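PDB 5LXZ: secreted protein from Streptomyces lividans TK24, which is a copper-binding metalloradical protein of the AA5 (galactose oxidase-like) family and probably acts as a copper radical oxidase. Local coordinates for residues 242-250 against 261-272; 289-297 against 330-338. The protein carries 1 engineered substitution. All blocks are in the same frame, centred on the assembly; numbering follows the deposited sequence. Where two conformers were deposited one is given.

Contact 1: 242-250 against 261-272. Engineered in segment 242-250: Ala247 (natural residue Trp). With CU (copper (II) ion), chain B.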
loop_
_atom_site.group_PDB
_atom_site.type_symbol
_atom_site.label_atom_id
_atom_site.label_comp_id
_atom_site.label_asym_id
_atom_site.label_seq_id
_atom_site.Cartn_x
_atom_site.Cartn_y
_atom_site.Cartn_z
ATOM N N MET A 242 -12.351 -11.690 8.679
ATOM C CA MET A 242 -11.134 -12.454 8.815
ATOM C C MET A 242 -11.042 -13.097 10.206
ATOM O O MET A 242 -11.670 -12.638 11.168
ATOM C CB MET A 242 -9.904 -11.560 8.619
ATOM C CG MET A 242 -9.822 -11.029 7.231
ATOM S SD MET A 242 -8.369 -9.990 6.968
ATOM C CE MET A 242 -8.691 -8.666 8.120
ATOM N N HIS A 243 -10.254 -14.159 10.303
ATOM C CA HIS A 243 -9.931 -14.715 11.616
ATOM C C HIS A 243 -9.103 -13.758 12.451
ATOM O O HIS A 243 -9.320 -13.603 13.650
ATOM C CB HIS A 243 -9.215 -16.038 11.443
ATOM C CG HIS A 243 -10.053 -17.078 10.778
ATOM N ND1 HIS A 243 -10.924 -17.876 11.483
ATOM C CD2 HIS A 243 -10.189 -17.421 9.483
ATOM C CE1 HIS A 243 -11.550 -18.677 10.639
ATOM N NE2 HIS A 243 -11.112 -18.431 9.425
ATOM N N GLU A 244 -8.109 -13.124 11.814
ATOM C CA GLU A 244 -7.237 -12.173 12.472
ATOM C C GLU A 244 -7.705 -10.742 12.284
ATOM O O GLU A 244 -8.123 -10.356 11.204
ATOM C CB GLU A 244 -5.829 -12.278 11.917
ATOM C CG GLU A 244 -5.172 -13.626 12.112
ATOM C CD GLU A 244 -4.815 -13.909 13.565
ATOM O OE1 GLU A 244 -4.401 -12.967 14.286
ATOM O OE2 GLU A 244 -4.911 -15.094 13.990
ATOM N N ALA A 245 -7.620 -9.947 13.344
ATOM C CA ALA A 245 -7.758 -8.506 13.252
ATOM C C ALA A 245 -6.489 -7.975 12.591
ATOM O O ALA A 245 -5.388 -8.410 12.939
ATOM C CB ALA A 245 -7.921 -7.925 14.629
ATOM N N ARG A 246 -6.653 -7.079 11.615
ATOM C CA ARG A 246 -5.515 -6.570 10.858
ATOM C C ARG A 246 -5.722 -5.118 10.488
ATOM O O ARG A 246 -6.597 -4.801 9.706
ATOM C CB ARG A 246 -5.289 -7.372 9.569
ATOM C CG ARG A 246 -5.195 -8.889 9.736
ATOM C CD ARG A 246 -5.097 -9.499 8.330
ATOM N NE ARG A 246 -5.208 -10.937 8.414
ATOM C CZ ARG A 246 -4.192 -11.785 8.602
ATOM N NH1 ARG A 246 -2.945 -11.392 8.636
ATOM N NH2 ARG A 246 -4.406 -13.093 8.728
ATOM N N ALA A 247 -4.898 -4.244 11.059
ATOM C CA ALA A 247 -4.670 -2.914 10.529
ATOM C C ALA A 247 -3.466 -2.998 9.629
ATOM O O ALA A 247 -2.388 -3.424 10.051
ATOM C CB ALA A 247 -4.410 -1.877 11.626
ATOM N N TYR A 248 -3.634 -2.570 8.375
ATOM C CA TYR A 248 -2.568 -2.508 7.357
ATOM C C TYR A 248 -2.170 -3.870 6.762
ATOM O O TYR A 248 -0.984 -4.161 6.546
ATOM C CB TYR A 248 -1.305 -1.839 7.874
ATOM C CG TYR A 248 -1.334 -0.393 8.156
ATOM C CD1 TYR A 248 -2.482 0.383 8.037
ATOM C CD2 TYR A 248 -0.137 0.211 8.486
ATOM C CE1 TYR A 248 -2.421 1.733 8.299
ATOM C CE2 TYR A 248 -0.084 1.532 8.766
ATOM C CZ TYR A 248 -1.211 2.286 8.666
ATOM O OH TYR A 248 -1.043 3.604 8.939
ATOM N N PRO A 249 -3.135 -4.740 6.460
ATOM C CA PRO A 249 -2.783 -5.965 5.761
ATOM C C PRO A 249 -2.606 -5.736 4.234
ATOM O O PRO A 249 -3.195 -4.805 3.659
ATOM C CB PRO A 249 -3.993 -6.838 6.014
ATOM C CG PRO A 249 -5.106 -5.888 5.913
ATOM C CD PRO A 249 -4.595 -4.604 6.558
ATOM N N THR A 250 -1.817 -6.613 3.603
ATOM C CA THR A 250 -1.905 -6.718 2.145
ATOM C C THR A 250 -2.853 -7.819 1.779
ATOM O O THR A 250 -2.782 -8.903 2.349
ATOM C CB THR A 250 -0.526 -6.978 1.535
ATOM O OG1 THR A 250 0.181 -5.731 1.575
ATOM C CG2 THR A 250 -0.579 -7.425 0.090
ATOM N N SER A 261 -4.444 -12.771 2.521
ATOM C CA SER A 261 -4.303 -11.641 3.454
ATOM C C SER A 261 -3.106 -11.893 4.362
ATOM O O SER A 261 -3.008 -12.956 4.981
ATOM C CB SER A 261 -5.550 -11.474 4.237
ATOM O OG SER A 261 -5.375 -10.395 5.116
ATOM N N VAL A 262 -2.186 -10.926 4.362
ATOM C CA VAL A 262 -0.906 -11.021 5.031
ATOM C C VAL A 262 -0.680 -9.837 5.931
ATOM O O VAL A 262 -0.862 -8.672 5.537
ATOM C CB VAL A 262 0.230 -11.101 4.002
ATOM C CG1 VAL A 262 1.587 -11.262 4.627
ATOM C CG2 VAL A 262 -0.032 -12.287 3.083
ATOM N N SER A 263 -0.187 -10.161 7.120
ATOM C CA SER A 263 0.319 -9.166 8.065
ATOM C C SER A 263 -0.780 -8.287 8.627
ATOM O O SER A 263 -1.941 -8.678 8.671
ATOM C CB SER A 263 1.506 -8.388 7.467
ATOM O OG SER A 263 2.210 -7.691 8.525
ATOM N N GLY A 264 -0.401 -7.129 9.136
ATOM C CA GLY A 264 -1.263 -6.224 9.840
ATOM C C GLY A 264 -1.000 -6.212 11.345
ATOM O O GLY A 264 -0.264 -7.038 11.864
ATOM N N LEU A 265 -1.524 -5.206 11.993
ATOM C CA LEU A 265 -1.500 -5.108 13.447
ATOM C C LEU A 265 -2.782 -5.684 13.982
ATOM O O LEU A 265 -3.872 -5.385 13.500
ATOM C CB LEU A 265 -1.341 -3.659 13.882
ATOM C CG LEU A 265 -0.115 -2.939 13.330
ATOM C CD1 LEU A 265 -0.139 -1.493 13.826
ATOM C CD2 LEU A 265 1.138 -3.632 13.789
ATOM N N ASP A 266 -2.651 -6.407 15.084
ATOM C CA ASP A 266 -3.781 -7.034 15.725
ATOM C C ASP A 266 -4.583 -6.084 16.625
ATOM O O ASP A 266 -4.386 -4.890 16.630
ATOM C CB ASP A 266 -3.283 -8.287 16.445
ATOM C CG ASP A 266 -2.716 -8.009 17.810
ATOM O OD1 ASP A 266 -2.690 -6.843 18.290
ATOM O OD2 ASP A 266 -2.314 -9.016 18.423
ATOM N N ASP A 267 -5.517 -6.640 17.400
ATOM C CA ASP A 267 -6.508 -5.816 18.082
ATOM C C ASP A 267 -5.961 -5.093 19.305
ATOM O O ASP A 267 -6.664 -4.265 19.866
ATOM C CB ASP A 267 -7.770 -6.613 18.420
ATOM C CG ASP A 267 -7.558 -7.671 19.482
ATOM O OD1 ASP A 267 -6.452 -7.832 20.054
ATOM O OD2 ASP A 267 -8.566 -8.361 19.731
ATOM N N ILE A 268 -4.722 -5.383 19.692
ATOM C CA ILE A 268 -4.035 -4.550 20.693
ATOM C C ILE A 268 -2.755 -3.927 20.169
ATOM O O ILE A 268 -1.937 -3.438 20.933
ATOM C CB ILE A 268 -3.846 -5.293 22.035
ATOM C CG1 ILE A 268 -2.929 -6.497 21.865
ATOM C CG2 ILE A 268 -5.207 -5.674 22.605
ATOM C CD1 ILE A 268 -2.469 -7.085 23.185
ATOM N N GLY A 269 -2.597 -3.861 18.853
ATOM C CA GLY A 269 -1.472 -3.193 18.243
ATOM C C GLY A 269 -0.194 -3.992 18.069
ATOM O O GLY A 269 0.812 -3.399 17.744
ATOM N N GLN A 270 -0.266 -5.309 18.264
ATOM C CA GLN A 270 0.870 -6.227 18.069
ATOM C C GLN A 270 0.881 -6.640 16.571
ATOM O O GLN A 270 -0.160 -6.828 16.015
ATOM C CB GLN A 270 0.695 -7.521 18.889
ATOM C CG GLN A 270 0.285 -7.407 20.364
ATOM C CD GLN A 270 0.002 -8.774 21.059
ATOM O OE1 GLN A 270 0.835 -9.247 21.848
ATOM N NE2 GLN A 270 -1.169 -9.379 20.805
ATOM N N LEU A 271 2.039 -6.850 15.982
ATOM C CA LEU A 271 2.102 -7.436 14.602
ATOM C C LEU A 271 1.476 -8.815 14.603
ATOM O O LEU A 271 1.718 -9.622 15.503
ATOM C CB LEU A 271 3.529 -7.528 14.092
ATOM C CG LEU A 271 3.632 -7.804 12.582
ATOM C CD1 LEU A 271 3.412 -6.578 11.720
ATOM C CD2 LEU A 271 4.984 -8.381 12.267
ATOM N N VAL A 272 0.629 -9.090 13.617
ATOM C CA VAL A 272 0.106 -10.445 13.452
ATOM C C VAL A 272 1.336 -11.297 13.127
ATOM O O VAL A 272 2.107 -10.975 12.216
ATOM C CB VAL A 272 -0.937 -10.482 12.353
ATOM C CG1 VAL A 272 -1.333 -11.936 12.068
ATOM C CG2 VAL A 272 -2.151 -9.671 12.750
HETATM CU CU CU B . -1.726 4.935 7.522
HETATM O O HOH W 1 -2.027 5.421 9.631
#
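Arg246 reaches Ser263 with CG anti to its own carbonyl carbon (chi1 -52°) and the chain extended from there to NE. This lays the side chain along 261-264. Arg246 NH1 gives a nearly straight hydrogen bond to Ser263 O (2.9 Å, 164°), with the oxygen in the guanidinium plane. Ser261 OG lies over one guanidinium face. NH2 has partners beyond the two segments, Lys275 O and a salt bridge to Glu277. A leucine here would probably leave Ser263 O without this donor and Glu277 without its positive mate.

The backbones pair antiparallel. Ala247 and Leu265 exchange two bonds, Ala247 N to Leu265 O (2.9 Å) and Leu265 N to Ala247 O (2.8 Å). Thr250 and Val262 do the same. Gly264 CA sits 3.0 Å from Ala247 O, and a CB there would clash with Arg246 CB. Ala247 is engineered from Trp; its CB lies 4.2 Å from Leu265 CB. Tyr248 OH binds copper at 2.1 Å, with His461, His548 and a water also on the metal. Tyr460 of the same site hydrogen-bonds to Tyr248 OH. Strands 250-253 and 259-262 begin a four-stranded propeller blade, and strand 218-222 packs on Ala247 and Leu265 through Phe220.

Contact 2: 289-297 against 330-338. With EDO (1,2-ethanediol), chain O; EDO (1,2-ethanediol), chain M; ACT (acetate ion), chain D.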
loop_
_atom_site.group_PDB
_atom_site.type_symbol
_atom_site.label_atom_id
_atom_site.label_comp_id
_atom_site.label_asym_id
_atom_site.label_seq_id
_atom_site.Cartn_x
_atom_site.Cartn_y
_atom_site.Cartn_z
ATOM N N THR A 289 -3.924 -20.222 6.248
ATOM C CA THR A 289 -2.871 -21.049 5.665
ATOM C C THR A 289 -2.264 -21.893 6.786
ATOM O O THR A 289 -2.492 -21.642 7.976
ATOM C CB THR A 289 -1.794 -20.218 4.991
ATOM O OG1 THR A 289 -1.224 -19.324 5.940
ATOM C CG2 THR A 289 -2.392 -19.433 3.821
ATOM N N ASP A 290 -1.526 -22.918 6.394
ATOM C CA ASP A 290 -1.024 -23.876 7.378
ATOM C C ASP A 290 0.152 -23.407 8.185
ATOM O O ASP A 290 0.288 -23.797 9.353
ATOM C CB ASP A 290 -0.627 -25.165 6.684
ATOM C CG ASP A 290 -1.805 -25.888 6.078
ATOM O OD1 ASP A 290 -2.975 -25.595 6.449
ATOM O OD2 ASP A 290 -1.497 -26.724 5.190
ATOM N N LYS A 291 1.066 -22.685 7.542
ATOM C CA LYS A 291 2.359 -22.374 8.113
ATOM C C LYS A 291 2.538 -20.865 8.234
ATOM O O LYS A 291 1.937 -20.089 7.511
ATOM C CB LYS A 291 3.472 -22.936 7.263
ATOM C CG LYS A 291 3.482 -24.461 7.191
ATOM C CD LYS A 291 4.520 -24.933 6.191
ATOM C CE LYS A 291 4.558 -26.451 6.040
ATOM N NZ LYS A 291 5.482 -26.816 4.940
ATOM N N VAL A 292 3.309 -20.505 9.230
ATOM C CA VAL A 292 3.623 -19.127 9.523
ATOM C C VAL A 292 4.571 -18.522 8.495
ATOM O O VAL A 292 5.606 -19.095 8.169
ATOM C CB VAL A 292 4.354 -19.098 10.913
ATOM C CG1 VAL A 292 4.972 -17.758 11.235
ATOM C CG2 VAL A 292 3.394 -19.493 11.998
ATOM N N ARG A 293 4.248 -17.307 8.035
ATOM C CA ARG A 293 5.258 -16.494 7.369
ATOM C C ARG A 293 4.962 -15.038 7.606
ATOM O O ARG A 293 3.926 -14.494 7.226
ATOM C CB ARG A 293 5.432 -16.769 5.906
ATOM C CG ARG A 293 6.613 -15.956 5.403
ATOM C CD ARG A 293 7.252 -16.491 4.174
ATOM N NE ARG A 293 7.874 -17.798 4.280
ATOM C CZ ARG A 293 9.089 -18.066 4.783
ATOM N NH1 ARG A 293 9.862 -17.121 5.311
ATOM N NH2 ARG A 293 9.537 -19.307 4.737
ATOM N N GLN A 294 5.915 -14.441 8.324
ATOM C CA GLN A 294 5.744 -13.108 8.838
ATOM C C GLN A 294 6.389 -12.053 7.968
ATOM O O GLN A 294 7.509 -12.239 7.471
ATOM C CB GLN A 294 6.303 -13.042 10.260
ATOM C CG GLN A 294 6.033 -11.742 10.975
ATOM C CD GLN A 294 6.678 -11.693 12.333
ATOM O OE1 GLN A 294 7.647 -10.934 12.558
ATOM N NE2 GLN A 294 6.135 -12.441 13.248
ATOM N N PHE A 295 5.640 -10.963 7.797
ATOM C CA PHE A 295 6.102 -9.779 7.092
ATOM C C PHE A 295 5.697 -8.524 7.860
ATOM O O PHE A 295 4.726 -8.557 8.605
ATOM C CB PHE A 295 5.444 -9.674 5.695
ATOM C CG PHE A 295 5.783 -10.782 4.747
ATOM C CD1 PHE A 295 5.012 -11.931 4.696
ATOM C CD2 PHE A 295 6.882 -10.669 3.904
ATOM C CE1 PHE A 295 5.333 -12.946 3.834
ATOM C CE2 PHE A 295 7.210 -11.706 3.020
ATOM C CZ PHE A 295 6.392 -12.828 2.966
ATOM N N PRO A 296 6.368 -7.410 7.579
ATOM C CA PRO A 296 5.862 -6.129 8.031
ATOM C C PRO A 296 4.539 -5.789 7.376
ATOM O O PRO A 296 4.116 -6.535 6.500
ATOM C CB PRO A 296 6.930 -5.129 7.569
ATOM C CG PRO A 296 7.683 -5.844 6.515
ATOM C CD PRO A 296 7.609 -7.294 6.794
ATOM N N THR A 297 3.949 -4.670 7.734
ATOM C CA THR A 297 2.638 -4.286 7.197
ATOM C C THR A 297 2.732 -3.802 5.771
ATOM O O THR A 297 3.791 -3.433 5.280
ATOM C CB THR A 297 1.984 -3.197 8.056
ATOM O OG1 THR A 297 2.751 -1.990 7.962
ATOM C CG2 THR A 297 1.810 -3.662 9.470
ATOM N N TRP A 330 8.179 -16.194 -2.696
ATOM C CA TRP A 330 7.471 -16.988 -1.718
ATOM C C TRP A 330 6.553 -17.967 -2.410
ATOM O O TRP A 330 5.611 -17.554 -3.103
ATOM C CB TRP A 330 6.670 -16.042 -0.822
ATOM C CG TRP A 330 5.889 -16.635 0.285
ATOM C CD1 TRP A 330 6.085 -17.823 0.923
ATOM C CD2 TRP A 330 4.748 -16.035 0.914
ATOM N NE1 TRP A 330 5.126 -18.009 1.882
ATOM C CE2 TRP A 330 4.311 -16.911 1.921
ATOM C CE3 TRP A 330 4.084 -14.810 0.750
ATOM C CZ2 TRP A 330 3.250 -16.615 2.723
ATOM C CZ3 TRP A 330 3.021 -14.531 1.532
ATOM C CH2 TRP A 330 2.597 -15.425 2.535
ATOM N N ASP A 331 6.775 -19.260 -2.212
ATOM C CA ASP A 331 5.808 -20.267 -2.659
ATOM C C ASP A 331 4.828 -20.404 -1.511
ATOM O O ASP A 331 5.156 -20.943 -0.453
ATOM C CB ASP A 331 6.533 -21.564 -2.906
ATOM C CG ASP A 331 5.622 -22.655 -3.431
ATOM O OD1 ASP A 331 4.440 -22.693 -3.045
ATOM O OD2 ASP A 331 6.073 -23.454 -4.271
ATOM N N VAL A 332 3.621 -19.863 -1.684
ATOM C CA VAL A 332 2.668 -19.829 -0.608
ATOM C C VAL A 332 2.196 -21.232 -0.236
ATOM O O VAL A 332 1.898 -21.486 0.911
ATOM C CB VAL A 332 1.478 -18.926 -0.976
ATOM C CG1 VAL A 332 0.442 -18.898 0.128
ATOM C CG2 VAL A 332 1.940 -17.508 -1.282
ATOM N N GLU A 333 2.167 -22.137 -1.194
ATOM C CA GLU A 333 1.670 -23.482 -0.906
ATOM C C GLU A 333 2.664 -24.321 -0.099
ATOM O O GLU A 333 2.239 -25.070 0.773
ATOM C CB GLU A 333 1.269 -24.179 -2.201
ATOM C CG GLU A 333 0.147 -23.497 -2.941
ATOM C CD GLU A 333 -0.204 -24.192 -4.236
ATOM O OE1 GLU A 333 0.561 -24.037 -5.210
ATOM O OE2 GLU A 333 -1.246 -24.942 -4.252
ATOM N N THR A 334 3.954 -24.242 -0.387
ATOM C CA THR A 334 4.977 -24.931 0.425
ATOM C C THR A 334 5.504 -24.125 1.580
ATOM O O THR A 334 6.104 -24.660 2.517
ATOM C CB THR A 334 6.198 -25.342 -0.415
ATOM O OG1 THR A 334 6.825 -24.147 -0.892
ATOM C CG2 THR A 334 5.828 -26.194 -1.606
ATOM N N ASN A 335 5.302 -22.826 1.464
ATOM C CA ASN A 335 5.826 -21.810 2.386
ATOM C C ASN A 335 7.277 -21.435 2.173
ATOM O O ASN A 335 7.765 -20.575 2.909
ATOM C CB ASN A 335 5.540 -22.094 3.855
ATOM C CG ASN A 335 5.464 -20.826 4.658
ATOM O OD1 ASN A 335 4.854 -19.837 4.243
ATOM N ND2 ASN A 335 6.099 -20.831 5.812
ATOM N N LYS A 336 7.942 -22.052 1.208
ATOM C CA LYS A 336 9.353 -21.787 0.952
ATOM C C LYS A 336 9.543 -20.348 0.521
ATOM O O LYS A 336 8.743 -19.799 -0.252
ATOM C CB LYS A 336 9.894 -22.719 -0.126
ATOM C CG LYS A 336 11.408 -22.628 -0.272
ATOM C CD LYS A 336 11.915 -23.711 -1.190
ATOM C CE LYS A 336 13.393 -23.506 -1.480
ATOM N NZ LYS A 336 13.826 -24.499 -2.508
ATOM N N PHE A 337 10.592 -19.732 1.059
ATOM C CA PHE A 337 10.940 -18.369 0.720
ATOM C C PHE A 337 12.379 -18.349 0.261
ATOM O O PHE A 337 13.273 -18.818 0.992
ATOM C CB PHE A 337 10.743 -17.449 1.903
ATOM C CG PHE A 337 10.828 -15.979 1.535
ATOM C CD1 PHE A 337 9.687 -15.321 1.130
ATOM C CD2 PHE A 337 12.002 -15.286 1.595
ATOM C CE1 PHE A 337 9.729 -13.990 0.785
ATOM C CE2 PHE A 337 12.063 -13.957 1.243
ATOM C CZ PHE A 337 10.924 -13.312 0.827
ATOM N N THR A 338 12.621 -17.817 -0.922
ATOM C CA THR A 338 13.956 -17.736 -1.491
ATOM C C THR A 338 14.309 -16.251 -1.674
ATOM O O THR A 338 13.664 -15.550 -2.446
ATOM C CB THR A 338 14.020 -18.464 -2.814
ATOM O OG1 THR A 338 13.586 -19.825 -2.673
ATOM C CG2 THR A 338 15.481 -18.522 -3.318
HETATM C C1 EDO O . 1.055 -23.363 3.584
HETATM O O1 EDO O . 1.205 -22.451 4.651
HETATM C C2 EDO O . -0.252 -23.048 2.876
HETATM O O2 EDO O . -1.449 -23.434 3.596
HETATM C C1 EDO M . 10.479 -14.056 4.540
HETATM O O1 EDO M . 11.538 -13.772 5.465
HETATM C C2 EDO M . 9.145 -13.730 5.199
HETATM O O2 EDO M . 9.000 -14.281 6.528
HETATM C C ACT D . 12.936 -18.931 5.973
HETATM O O ACT D . 12.052 -19.689 6.435
HETATM O OXT ACT D . 13.385 -19.099 4.818
HETATM C CH3 ACT D . 13.443 -17.803 6.821
#
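Arg293, in the conformer described, runs over Trp330 and ends on Asn335 and Phe337. Arg293 CB lies 3.5 Å from Asn335 OD1. CG meets an ethanediol. Arg293 CD sits over the indole face of Trp330, 3.7 Å from the centroid of the five-membered ring, a CH-pi contact. The bend at chi3 (-64°) turns the guanidinium toward Asn335. Arg293 NE and NH2 both grip Asn335 O, at 3.1 and 2.8 Å, side-on, near the guanidinium plane. Phe337 CB lies over the centre of the guanidinium, 3.4 Å from Arg293 CZ. NH1 makes a weak bond to the ethanediol, and NH2 a second bond to an acetate, both probably from the crystallisation liquor.

The segments belong to successive blades of the Kelch-type beta-propeller. Segment 289-297 leads out of the blade ending at strand 285-288. Segment 330-338 holds the turn between the third and fourth strands of the next, 328-330 and 337-339.

Asn335 ND2 donates to Val292 O (3.0 Å) from above the carbonyl plane, while Asn335 OD1 accepts a hydrogen bond from Trp330 NE1 (3.0 Å). Phe295 CE1 lies over the same indole face as Arg293 CD, 3.6 Å from Trp330 CZ3, the ring planes at 51°. Phe295 also meets Tyr311 edge-to-face.

Overall arrangement
Contact 1 is buried, and contact 2 is partly open to solvent. Contact 1 works within one propeller blade, pairing its first two strands and the loops beside them, one of which carries copper ligand Tyr248. Contact 2 joins that blade's exit to the turn between the third and fourth strands of the next. Their chemistry differs accordingly. Main-chain pairing dominates 242-250 against 261-272, whereas side chains carry 289-297 against 330-338, with Phe295 and Trp330 buried and Lys291 and Arg293 nearer the solvent. Each has an arginine bonded to a backbone carbonyl. The two contacts touch, their centres about 15 Å apart. Ser263 OG probably bonds to Phe295 O (2.7 Å), Val262 packs on Phe295, and Thr297 rests against Tyr248.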